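Local coordinates for protein sesquisabinene B synthase 2 (Santalum album, PDB 6A2D) that probably converts farnesyl diphosphate into the cyclic sesquiterpene sesquisabinene B, as a divalent-metal-dependent class I terpene synthase, at residues Trp217-Tyr222 / Ser532-Gln537; Ile454-Ile459 / Val526-Gly531; Lys476-Tyr481 / Val491-Ile496. All coordinates share one frame; numbering follows the deposited sequence.

Contact 1: Trp217-Tyr222 / Ser532-Gln537. With 6R2 ([bis(chloranyl)-[oxidanyl-[(2~{E},6~{E})-3,7,11-trimethyldodeca-2,6,10-trienoxy]phosphoryl]methyl]phosphonic acid), chain C.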
# COMPACT_ATOMS: atom_id res chain seq x y z
N TRP A 217 -23.73 -0.90 25.66
CA TRP A 217 -23.22 -2.09 24.93
C TRP A 217 -23.14 -1.81 23.43
O TRP A 217 -22.72 -2.70 22.70
CB TRP A 217 -24.11 -3.29 25.24
CG TRP A 217 -23.96 -3.83 26.64
CD1 TRP A 217 -23.30 -3.26 27.69
CD2 TRP A 217 -24.60 -5.01 27.14
NE1 TRP A 217 -23.46 -4.03 28.81
CE2 TRP A 217 -24.19 -5.15 28.49
CE3 TRP A 217 -25.37 -6.03 26.57
CZ2 TRP A 217 -24.60 -6.22 29.27
CZ3 TRP A 217 -25.75 -7.10 27.34
CH2 TRP A 217 -25.36 -7.19 28.68
N ARG A 218 -23.55 -0.63 22.98
CA ARG A 218 -23.62 -0.32 21.54
C ARG A 218 -22.36 0.43 21.14
O ARG A 218 -21.75 1.06 22.00
CB ARG A 218 -24.90 0.45 21.22
CG ARG A 218 -26.16 -0.39 21.25
CD ARG A 218 -27.40 0.47 20.96
NE ARG A 218 -28.57 -0.38 20.80
CZ ARG A 218 -28.87 -1.07 19.69
NH1 ARG A 218 -28.09 -0.96 18.65
NH2 ARG A 218 -29.92 -1.88 19.66
N THR A 219 -21.96 0.34 19.88
CA THR A 219 -20.80 1.07 19.34
C THR A 219 -21.14 2.53 19.30
O THR A 219 -22.34 2.87 19.15
CB THR A 219 -20.36 0.60 17.95
OG1 THR A 219 -21.31 1.09 16.99
CG2 THR A 219 -20.18 -0.91 17.92
N ILE A 220 -20.14 3.37 19.34
CA ILE A 220 -20.37 4.83 19.16
C ILE A 220 -20.76 5.11 17.72
O ILE A 220 -21.76 5.81 17.53
CB ILE A 220 -19.15 5.64 19.57
CG1 ILE A 220 -18.84 5.42 21.04
CG2 ILE A 220 -19.37 7.10 19.25
CD1 ILE A 220 -17.45 5.81 21.41
N ARG A 221 -20.05 4.58 16.74
CA ARG A 221 -20.19 5.07 15.36
C ARG A 221 -21.54 4.64 14.74
O ARG A 221 -22.19 5.47 14.11
CB ARG A 221 -19.00 4.68 14.51
CG ARG A 221 -19.07 5.31 13.13
CD ARG A 221 -19.05 6.82 13.17
NE ARG A 221 -19.03 7.39 11.84
CZ ARG A 221 -19.00 8.71 11.58
NH1 ARG A 221 -19.03 9.60 12.56
NH2 ARG A 221 -18.99 9.12 10.32
N TYR A 222 -21.94 3.40 14.91
CA TYR A 222 -23.22 2.87 14.38
C TYR A 222 -24.40 3.44 15.17
O TYR A 222 -25.43 3.75 14.56
CB TYR A 222 -23.20 1.35 14.35
CG TYR A 222 -22.18 0.79 13.41
CD1 TYR A 222 -20.91 0.45 13.86
CD2 TYR A 222 -22.49 0.52 12.09
CE1 TYR A 222 -19.95 -0.03 12.98
CE2 TYR A 222 -21.54 0.06 11.20
CZ TYR A 222 -20.26 -0.24 11.66
OH TYR A 222 -19.31 -0.78 10.84
N SER A 532 -18.70 -6.55 19.21
CA SER A 532 -19.20 -7.93 19.31
C SER A 532 -20.72 -7.95 19.54
O SER A 532 -21.39 -8.77 18.92
CB SER A 532 -18.45 -8.69 20.37
OG SER A 532 -17.07 -8.71 20.04
N HIS A 533 -21.22 -7.21 20.51
CA HIS A 533 -22.68 -7.16 20.80
C HIS A 533 -23.43 -6.78 19.53
O HIS A 533 -24.42 -7.41 19.22
CB HIS A 533 -23.02 -6.13 21.88
CG HIS A 533 -22.72 -6.58 23.26
ND1 HIS A 533 -23.27 -7.70 23.80
CD2 HIS A 533 -21.92 -6.05 24.20
CE1 HIS A 533 -22.89 -7.82 25.05
NE2 HIS A 533 -22.02 -6.83 25.31
N PHE A 534 -22.92 -5.79 18.81
CA PHE A 534 -23.65 -5.14 17.69
C PHE A 534 -23.69 -6.11 16.52
O PHE A 534 -24.77 -6.27 15.90
CB PHE A 534 -22.99 -3.82 17.31
CG PHE A 534 -23.76 -3.06 16.28
CD1 PHE A 534 -25.06 -2.66 16.54
CD2 PHE A 534 -23.19 -2.74 15.06
CE1 PHE A 534 -25.79 -2.00 15.58
CE2 PHE A 534 -23.92 -2.07 14.11
CZ PHE A 534 -25.21 -1.67 14.38
N PHE A 535 -22.56 -6.77 16.25
CA PHE A 535 -22.43 -7.69 15.11
C PHE A 535 -22.88 -9.12 15.42
O PHE A 535 -22.91 -9.95 14.49
CB PHE A 535 -21.01 -7.60 14.54
CG PHE A 535 -20.78 -6.32 13.80
CD1 PHE A 535 -21.53 -6.02 12.67
CD2 PHE A 535 -19.89 -5.38 14.27
CE1 PHE A 535 -21.35 -4.81 12.01
CE2 PHE A 535 -19.69 -4.19 13.59
CZ PHE A 535 -20.42 -3.91 12.46
N TYR A 536 -23.27 -9.43 16.64
CA TYR A 536 -23.74 -10.80 16.98
C TYR A 536 -25.04 -10.75 17.77
O TYR A 536 -25.19 -11.46 18.77
CB TYR A 536 -22.62 -11.53 17.71
CG TYR A 536 -21.48 -11.80 16.77
CD1 TYR A 536 -21.59 -12.79 15.81
CD2 TYR A 536 -20.36 -10.98 16.76
CE1 TYR A 536 -20.57 -13.01 14.89
CE2 TYR A 536 -19.34 -11.19 15.85
CZ TYR A 536 -19.45 -12.21 14.91
OH TYR A 536 -18.44 -12.42 14.03
N GLN A 537 -25.98 -9.93 17.31
CA GLN A 537 -27.31 -9.84 17.95
C GLN A 537 -28.01 -11.16 17.67
O GLN A 537 -27.91 -11.64 16.52
CB GLN A 537 -28.10 -8.61 17.48
CG GLN A 537 -27.45 -7.31 17.91
CD GLN A 537 -28.15 -6.10 17.35
OE1 GLN A 537 -29.33 -5.87 17.64
NE2 GLN A 537 -27.41 -5.31 16.57
OAG 6R2 C . -14.19 -20.07 16.93
PAY 6R2 C . -14.71 -20.01 15.45
OAH 6R2 C . -16.10 -20.88 15.33
OAE 6R2 C . -13.71 -20.39 14.35
CAX 6R2 C . -15.18 -18.30 15.10
CLJ 6R2 C . -13.67 -17.40 15.16
CLK 6R2 C . -16.28 -17.67 16.33
PAZ 6R2 C . -15.95 -18.10 13.42
OAI 6R2 C . -17.52 -18.35 13.66
OAF 6R2 C . -15.26 -19.02 12.43
OAT 6R2 C . -15.68 -16.55 12.98
CAQ 6R2 C . -16.60 -15.50 13.14
CAN 6R2 C . -16.09 -14.70 14.31
CAW 6R2 C . -15.52 -13.29 14.15
CAD 6R2 C . -15.65 -12.56 12.81
CAS 6R2 C . -15.11 -12.51 15.41
CAP 6R2 C . -13.67 -12.09 15.27
CAM 6R2 C . -13.75 -10.84 14.40
CAV 6R2 C . -12.57 -10.33 13.63
CAC 6R2 C . -11.25 -11.11 13.62
CAR 6R2 C . -12.78 -9.16 12.75
CAO 6R2 C . -11.83 -8.07 13.07
CAL 6R2 C . -12.26 -7.33 14.28
CAU 6R2 C . -11.66 -5.96 14.60
CAB 6R2 C . -10.72 -5.19 13.70
CAA 6R2 C . -12.07 -5.29 15.88
O HOH W 1 -31.10 -3.15 17.40
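Trp217 lays the six-membered part of its indole on the imidazole of His533 in an offset stack, ring centroids 4.4 Å apart and planes tilted by just 6°. The overlap is rim over rim, with Trp217 CE3 facing His533 CE1 at 3.4 Å. Trp504 turns this into a three-ring assembly, stacking on Trp217 and hydrogen-bonding through its indole nitrogen to His533 NE2; the carbonyl oxygen of Trp217 is buried here with no polar partner.

Arg218 runs out extended to NE, bringing NH1 to the edge of the Phe534 ring, 4.0 Å from CE1. Its polar end is held by the carbonyls of His209 and Leu213, and a water links NH2 to Gln537 OE1. The amide of Gln537 turns back, NE2 reaching a lone pair of Phe534 O at 2.9 Å.

At Thr219 the first torsion (75°) sets OG1 between the backbone N and the carbonyl carbon, where it accepts from Tyr222 N at 3.2 Å and caps the helix; CG2 is left to rest against Phe534 CB.

One turn on, the Tyr222 ring takes Phe534 obliquely over a face, CG to CE2 3.4 Å, while Phe535 points its edge at the tyrosine with planes at 86°. Tyr222 OH is tied to Met287 O. These three rings form an aromatic cluster joining the start of helix 220-232 to the C-terminal part of helix 521-535, close behind the pocket of a class I terpene synthase, where neighbouring Tyr536 touches the bound farnesyl analogue.

Contact 2: Ile454-Ile459 / Val526-Gly531. With 6R2 ([bis(chloranyl)-[oxidanyl-[(2~{E},6~{E})-3,7,11-trimethyldodeca-2,6,10-trienoxy]phosphoryl]methyl]phosphonic acid), chain C.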
# COMPACT_ATOMS: atom_id res chain seq x y z
N ILE A 454 -12.72 -12.38 26.86
CA ILE A 454 -13.72 -13.41 27.25
C ILE A 454 -15.09 -12.93 26.76
O ILE A 454 -15.81 -13.73 26.19
CB ILE A 454 -13.69 -13.68 28.77
CG1 ILE A 454 -12.42 -14.41 29.21
CG2 ILE A 454 -14.92 -14.45 29.21
CD1 ILE A 454 -12.41 -14.78 30.66
N LEU A 455 -15.38 -11.65 26.97
CA LEU A 455 -16.67 -11.06 26.53
C LEU A 455 -16.83 -11.23 25.03
O LEU A 455 -17.90 -11.75 24.57
CB LEU A 455 -16.70 -9.58 26.94
CG LEU A 455 -17.24 -9.32 28.33
CD1 LEU A 455 -16.97 -7.89 28.73
CD2 LEU A 455 -18.72 -9.64 28.39
N CYS A 456 -15.80 -10.88 24.25
CA CYS A 456 -15.91 -11.00 22.78
C CYS A 456 -16.23 -12.45 22.36
O CYS A 456 -17.01 -12.64 21.37
CB CYS A 456 -14.66 -10.49 22.11
SG CYS A 456 -14.45 -8.70 22.29
N ARG A 457 -15.61 -13.44 23.00
CA ARG A 457 -15.81 -14.88 22.73
C ARG A 457 -17.20 -15.29 23.17
O ARG A 457 -17.92 -15.86 22.36
CB ARG A 457 -14.76 -15.73 23.45
CG ARG A 457 -15.08 -17.22 23.48
CD ARG A 457 -15.44 -17.77 22.12
NE ARG A 457 -14.31 -17.82 21.20
CZ ARG A 457 -14.39 -18.26 19.97
NH1 ARG A 457 -15.56 -18.62 19.48
NH2 ARG A 457 -13.29 -18.33 19.22
N ILE A 458 -17.61 -14.95 24.36
CA ILE A 458 -18.92 -15.42 24.87
C ILE A 458 -20.03 -14.75 24.04
O ILE A 458 -21.02 -15.40 23.71
CB ILE A 458 -19.02 -15.13 26.36
CG1 ILE A 458 -18.27 -16.20 27.16
CG2 ILE A 458 -20.45 -15.02 26.81
CD1 ILE A 458 -18.14 -15.80 28.60
N ILE A 459 -19.87 -13.47 23.74
CA ILE A 459 -20.90 -12.74 22.94
C ILE A 459 -21.04 -13.40 21.57
O ILE A 459 -22.17 -13.62 21.11
CB ILE A 459 -20.55 -11.26 22.84
CG1 ILE A 459 -20.69 -10.58 24.20
CG2 ILE A 459 -21.43 -10.59 21.77
CD1 ILE A 459 -20.00 -9.24 24.27
N VAL A 526 -12.90 -1.58 25.55
CA VAL A 526 -14.36 -1.61 25.79
C VAL A 526 -15.06 -1.72 24.43
O VAL A 526 -16.02 -2.46 24.33
CB VAL A 526 -14.81 -0.39 26.61
CG1 VAL A 526 -16.33 -0.38 26.74
CG2 VAL A 526 -14.16 -0.42 27.98
N ASN A 527 -14.59 -0.98 23.43
CA ASN A 527 -15.30 -0.84 22.13
C ASN A 527 -15.24 -2.13 21.31
O ASN A 527 -16.16 -2.33 20.53
CB ASN A 527 -14.80 0.36 21.36
CG ASN A 527 -15.33 1.64 21.98
OD1 ASN A 527 -16.46 1.65 22.47
ND2 ASN A 527 -14.52 2.68 21.98
N VAL A 528 -14.26 -3.02 21.54
CA VAL A 528 -14.28 -4.32 20.82
C VAL A 528 -15.42 -5.12 21.38
O VAL A 528 -15.98 -5.90 20.67
CB VAL A 528 -12.94 -5.10 20.86
CG1 VAL A 528 -11.86 -4.39 20.09
CG2 VAL A 528 -12.51 -5.43 22.28
N VAL A 529 -15.77 -4.93 22.64
CA VAL A 529 -16.92 -5.67 23.23
C VAL A 529 -18.23 -5.17 22.60
O VAL A 529 -19.12 -5.98 22.24
CB VAL A 529 -16.95 -5.55 24.77
CG1 VAL A 529 -18.10 -6.35 25.30
CG2 VAL A 529 -15.65 -6.02 25.44
N ARG A 530 -18.36 -3.87 22.50
CA ARG A 530 -19.54 -3.22 21.85
C ARG A 530 -19.66 -3.68 20.39
O ARG A 530 -20.80 -4.01 19.95
CB ARG A 530 -19.35 -1.72 21.98
CG ARG A 530 -19.47 -1.23 23.42
CD ARG A 530 -19.03 0.21 23.59
NE ARG A 530 -19.45 0.74 24.89
CZ ARG A 530 -18.94 1.83 25.46
NH1 ARG A 530 -17.98 2.53 24.87
NH2 ARG A 530 -19.45 2.25 26.62
N GLY A 531 -18.54 -3.74 19.65
CA GLY A 531 -18.53 -4.30 18.30
C GLY A 531 -19.12 -5.70 18.29
O GLY A 531 -19.98 -6.01 17.43
OAG 6R2 C . -14.19 -20.07 16.93
PAY 6R2 C . -14.71 -20.01 15.45
OAH 6R2 C . -16.10 -20.88 15.33
OAE 6R2 C . -13.71 -20.39 14.35
CAX 6R2 C . -15.18 -18.30 15.10
CLJ 6R2 C . -13.67 -17.40 15.16
CLK 6R2 C . -16.28 -17.67 16.33
PAZ 6R2 C . -15.95 -18.10 13.42
OAI 6R2 C . -17.52 -18.35 13.66
OAF 6R2 C . -15.26 -19.02 12.43
OAT 6R2 C . -15.68 -16.55 12.98
CAQ 6R2 C . -16.60 -15.50 13.14
CAN 6R2 C . -16.09 -14.70 14.31
CAW 6R2 C . -15.52 -13.29 14.15
CAD 6R2 C . -15.65 -12.56 12.81
CAS 6R2 C . -15.11 -12.51 15.41
CAP 6R2 C . -13.67 -12.09 15.27
CAM 6R2 C . -13.75 -10.84 14.40
CAV 6R2 C . -12.57 -10.33 13.63
CAC 6R2 C . -11.25 -11.11 13.62
CAR 6R2 C . -12.78 -9.16 12.75
CAO 6R2 C . -11.83 -8.07 13.07
CAL 6R2 C . -12.26 -7.33 14.28
CAU 6R2 C . -11.66 -5.96 14.60
CAB 6R2 C . -10.72 -5.19 13.70
CAA 6R2 C . -12.07 -5.29 15.88
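Two helices of the all-helical class I terpene synthase fold run side by side where Val529 packs against Leu455, Cys456 and Ile459. Segments 454-459 and 526-531 are parallel to within 2°, their axes 8.9 Å apart, and the CA atoms of Cys456 and Val529 approach to 5.4 Å. Val529 CG1 lies anti to the backbone N and meets Ile459 CD1 at 3.6 Å, the isoleucine crossing it at nearly a right angle; the same methyl stands 3.9 Å from Leu455 CB. Cys456 works along the flank, its SG 3.6 Å from Val528 O and against the CG2 methyl of that valine.

Beyond this apolar seam, the helix of 454-459 leads into Asn460, a magnesium ligand and probably the first residue of the NSE/DTE motif. Arg457 faces the bisphosphonate end of the inhibitor. Bends at chi2 and chi3 curl its chain so that NH1 (3.2 Å) and NH2 (3.0 Å) both donate to 6R2 OAG, which lies near the guanidinium plane. With a leucine in place of Arg457, OAG would probably lose both of these donors and Asp461 its salt-bridge partner. NE is hydrogen-bonded to Ala413 O.

Contact 3: Lys476-Tyr481 / Val491-Ile496. With 6R2 ([bis(chloranyl)-[oxidanyl-[(2~{E},6~{E})-3,7,11-trimethyldodeca-2,6,10-trienoxy]phosphoryl]methyl]phosphonic acid), chain C.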
# COMPACT_ATOMS: atom_id res chain seq x y z
N LYS A 476 -18.47 -24.87 21.83
CA LYS A 476 -18.92 -23.47 22.07
C LYS A 476 -19.42 -23.37 23.50
O LYS A 476 -19.73 -24.40 24.07
CB LYS A 476 -19.95 -23.06 21.02
CG LYS A 476 -19.47 -23.14 19.58
CD LYS A 476 -18.68 -21.94 19.10
CE LYS A 476 -18.37 -22.00 17.61
NZ LYS A 476 -18.23 -20.67 16.98
N SER A 477 -19.41 -22.16 24.05
CA SER A 477 -19.74 -21.81 25.44
C SER A 477 -20.99 -22.59 25.92
O SER A 477 -20.95 -23.14 27.01
CB SER A 477 -19.97 -20.33 25.56
OG SER A 477 -18.78 -19.58 25.32
N ILE A 478 -22.10 -22.48 25.20
CA ILE A 478 -23.41 -22.96 25.70
C ILE A 478 -23.31 -24.49 25.85
O ILE A 478 -23.61 -24.98 26.91
CB ILE A 478 -24.58 -22.51 24.79
CG1 ILE A 478 -24.80 -20.99 24.89
CG2 ILE A 478 -25.84 -23.27 25.13
CD1 ILE A 478 -25.80 -20.42 23.93
N GLN A 479 -22.81 -25.19 24.84
CA GLN A 479 -22.73 -26.67 24.84
C GLN A 479 -21.70 -27.13 25.89
O GLN A 479 -21.96 -28.16 26.55
CB GLN A 479 -22.41 -27.20 23.44
CG GLN A 479 -22.49 -28.72 23.34
CD GLN A 479 -23.88 -29.29 23.58
OE1 GLN A 479 -24.10 -30.06 24.51
NE2 GLN A 479 -24.83 -28.93 22.73
N CYS A 480 -20.58 -26.41 26.05
CA CYS A 480 -19.57 -26.78 27.07
C CYS A 480 -20.24 -26.74 28.44
O CYS A 480 -20.01 -27.65 29.21
CB CYS A 480 -18.34 -25.89 27.06
SG CYS A 480 -17.26 -26.24 25.67
N TYR A 481 -21.04 -25.71 28.73
CA TYR A 481 -21.69 -25.57 30.05
C TYR A 481 -22.80 -26.62 30.17
O TYR A 481 -22.84 -27.28 31.21
CB TYR A 481 -22.23 -24.17 30.31
CG TYR A 481 -22.80 -24.01 31.70
CD1 TYR A 481 -21.96 -23.86 32.79
CD2 TYR A 481 -24.16 -24.10 31.94
CE1 TYR A 481 -22.46 -23.73 34.08
CE2 TYR A 481 -24.68 -23.98 33.22
CZ TYR A 481 -23.82 -23.79 34.29
OH TYR A 481 -24.31 -23.68 35.55
N VAL A 491 -31.17 -23.08 30.00
CA VAL A 491 -30.58 -22.78 31.33
C VAL A 491 -29.11 -22.37 31.12
O VAL A 491 -28.64 -21.42 31.81
CB VAL A 491 -30.72 -23.96 32.29
CG1 VAL A 491 -29.73 -23.89 33.45
CG2 VAL A 491 -32.15 -24.05 32.82
N ALA A 492 -28.42 -23.05 30.20
CA ALA A 492 -27.00 -22.84 29.85
C ALA A 492 -26.83 -21.44 29.22
O ALA A 492 -25.92 -20.73 29.64
CB ALA A 492 -26.54 -23.95 28.95
N ARG A 493 -27.71 -21.06 28.29
CA ARG A 493 -27.72 -19.72 27.65
C ARG A 493 -27.91 -18.66 28.73
O ARG A 493 -27.16 -17.65 28.71
CB ARG A 493 -28.79 -19.63 26.57
CG ARG A 493 -29.04 -18.23 26.03
CD ARG A 493 -29.96 -18.23 24.82
NE ARG A 493 -29.43 -19.09 23.76
CZ ARG A 493 -28.63 -18.67 22.79
NH1 ARG A 493 -28.27 -17.40 22.71
NH2 ARG A 493 -28.20 -19.53 21.88
N GLU A 494 -28.83 -18.89 29.66
CA GLU A 494 -29.09 -17.97 30.80
C GLU A 494 -27.81 -17.85 31.63
O GLU A 494 -27.47 -16.72 32.08
CB GLU A 494 -30.28 -18.44 31.66
CG GLU A 494 -31.64 -18.12 31.06
CD GLU A 494 -32.86 -18.50 31.91
OE1 GLU A 494 -32.85 -19.60 32.55
OE2 GLU A 494 -33.83 -17.70 31.94
N HIS A 495 -27.15 -18.97 31.89
CA HIS A 495 -25.84 -18.94 32.62
C HIS A 495 -24.82 -18.04 31.87
O HIS A 495 -24.16 -17.25 32.54
CB HIS A 495 -25.31 -20.36 32.86
CG HIS A 495 -24.08 -20.35 33.70
ND1 HIS A 495 -24.10 -19.95 35.01
CD2 HIS A 495 -22.78 -20.57 33.39
CE1 HIS A 495 -22.88 -19.98 35.51
NE2 HIS A 495 -22.05 -20.38 34.54
N ILE A 496 -24.68 -18.19 30.56
CA ILE A 496 -23.64 -17.49 29.73
C ILE A 496 -23.98 -16.00 29.68
O ILE A 496 -23.07 -15.17 29.77
CB ILE A 496 -23.52 -18.11 28.32
CG1 ILE A 496 -23.21 -19.61 28.34
CG2 ILE A 496 -22.49 -17.36 27.49
CD1 ILE A 496 -22.04 -20.00 29.17
OAG 6R2 C . -14.19 -20.07 16.93
PAY 6R2 C . -14.71 -20.01 15.45
OAH 6R2 C . -16.10 -20.88 15.33
OAE 6R2 C . -13.71 -20.39 14.35
CAX 6R2 C . -15.18 -18.30 15.10
CLJ 6R2 C . -13.67 -17.40 15.16
CLK 6R2 C . -16.28 -17.67 16.33
PAZ 6R2 C . -15.95 -18.10 13.42
OAI 6R2 C . -17.52 -18.35 13.66
OAF 6R2 C . -15.26 -19.02 12.43
OAT 6R2 C . -15.68 -16.55 12.98
CAQ 6R2 C . -16.60 -15.50 13.14
CAN 6R2 C . -16.09 -14.70 14.31
CAW 6R2 C . -15.52 -13.29 14.15
CAD 6R2 C . -15.65 -12.56 12.81
CAS 6R2 C . -15.11 -12.51 15.41
CAP 6R2 C . -13.67 -12.09 15.27
CAM 6R2 C . -13.75 -10.84 14.40
CAV 6R2 C . -12.57 -10.33 13.63
CAC 6R2 C . -11.25 -11.11 13.62
CAR 6R2 C . -12.78 -9.16 12.75
CAO 6R2 C . -11.83 -8.07 13.07
CAL 6R2 C . -12.26 -7.33 14.28
CAU 6R2 C . -11.66 -5.96 14.60
CAB 6R2 C . -10.72 -5.19 13.70
CAA 6R2 C . -12.07 -5.29 15.88
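Tyr481 and His495 form an offset (parallel-displaced) stack, centroids 3.9 Å apart and planes 14° from parallel. Both side chains leave their helices with CG anti to the backbone N (chi1 -175° in each), which swings the two rings into the same space from opposite segments. The imidazole lies over the side of the phenol, His495 CD2 only 3.3 Å from Tyr481 CE1, and the CB of the histidine adds a CH-pi contact over the same ring. Ala492 closes in at the ring margin: its CB lies in the ring plane, and its CA is 3.7 Å from Tyr481 CD2.

The small Ala492 side chain probably allows this close approach; its methyl also touches Ile478 CG2 at 3.9 Å. The segments 477-481 and 491-496, on helices joined by a short turn, cross at 116°. Ile478 reaches on past Ala492, ending with CD1 above the guanidinium face of Arg493, 3.3 Å from NH2. A bend at chi3 folds the arginine over that methyl, while NH1 bonds to Leu462 O and the cation also meets the ring of Tyr538. On the inner side, Ile496 CG1 faces Ile478 CG1 at 4.0 Å, and the further turn at its chi2 leaves CD1 against Ser477. The serine hydroxyl itself goes to Asp461.

Just before the helix, Lys476 sends NZ to 6R2 OAH at 2.7 Å. Packing between the segments is thus apolar and aromatic, whereas Lys476, Ser477 and Arg493 find their polar partners outside the two segments, and the Lys476 ammonium would partly offset the negative charge of the phosphonate.

Overall arrangement
Contacts 1 and 2 lie deep in the chain, each centred about 6 Å from its middle, and share helix 521-535, whose successive turns face helix 447-462 and the start of helix 220-232. They touch directly, Ile459 CD1 reaching His533 NE2 at 3.3 Å. Contact 3 sits about 22 Å from the centre, is only partly buried, and meets contact 2 where Ile458 packs on Ile496. Chemistry follows place: stacked rings and a water bridge in contact 1, aliphatic and sulfur packing in contact 2, a more peripheral stack in contact 3. All three reach the inhibitor, contact 1 at its hydrocarbon chain, contacts 2 and 3 with basic groups gathered at the phosphonate.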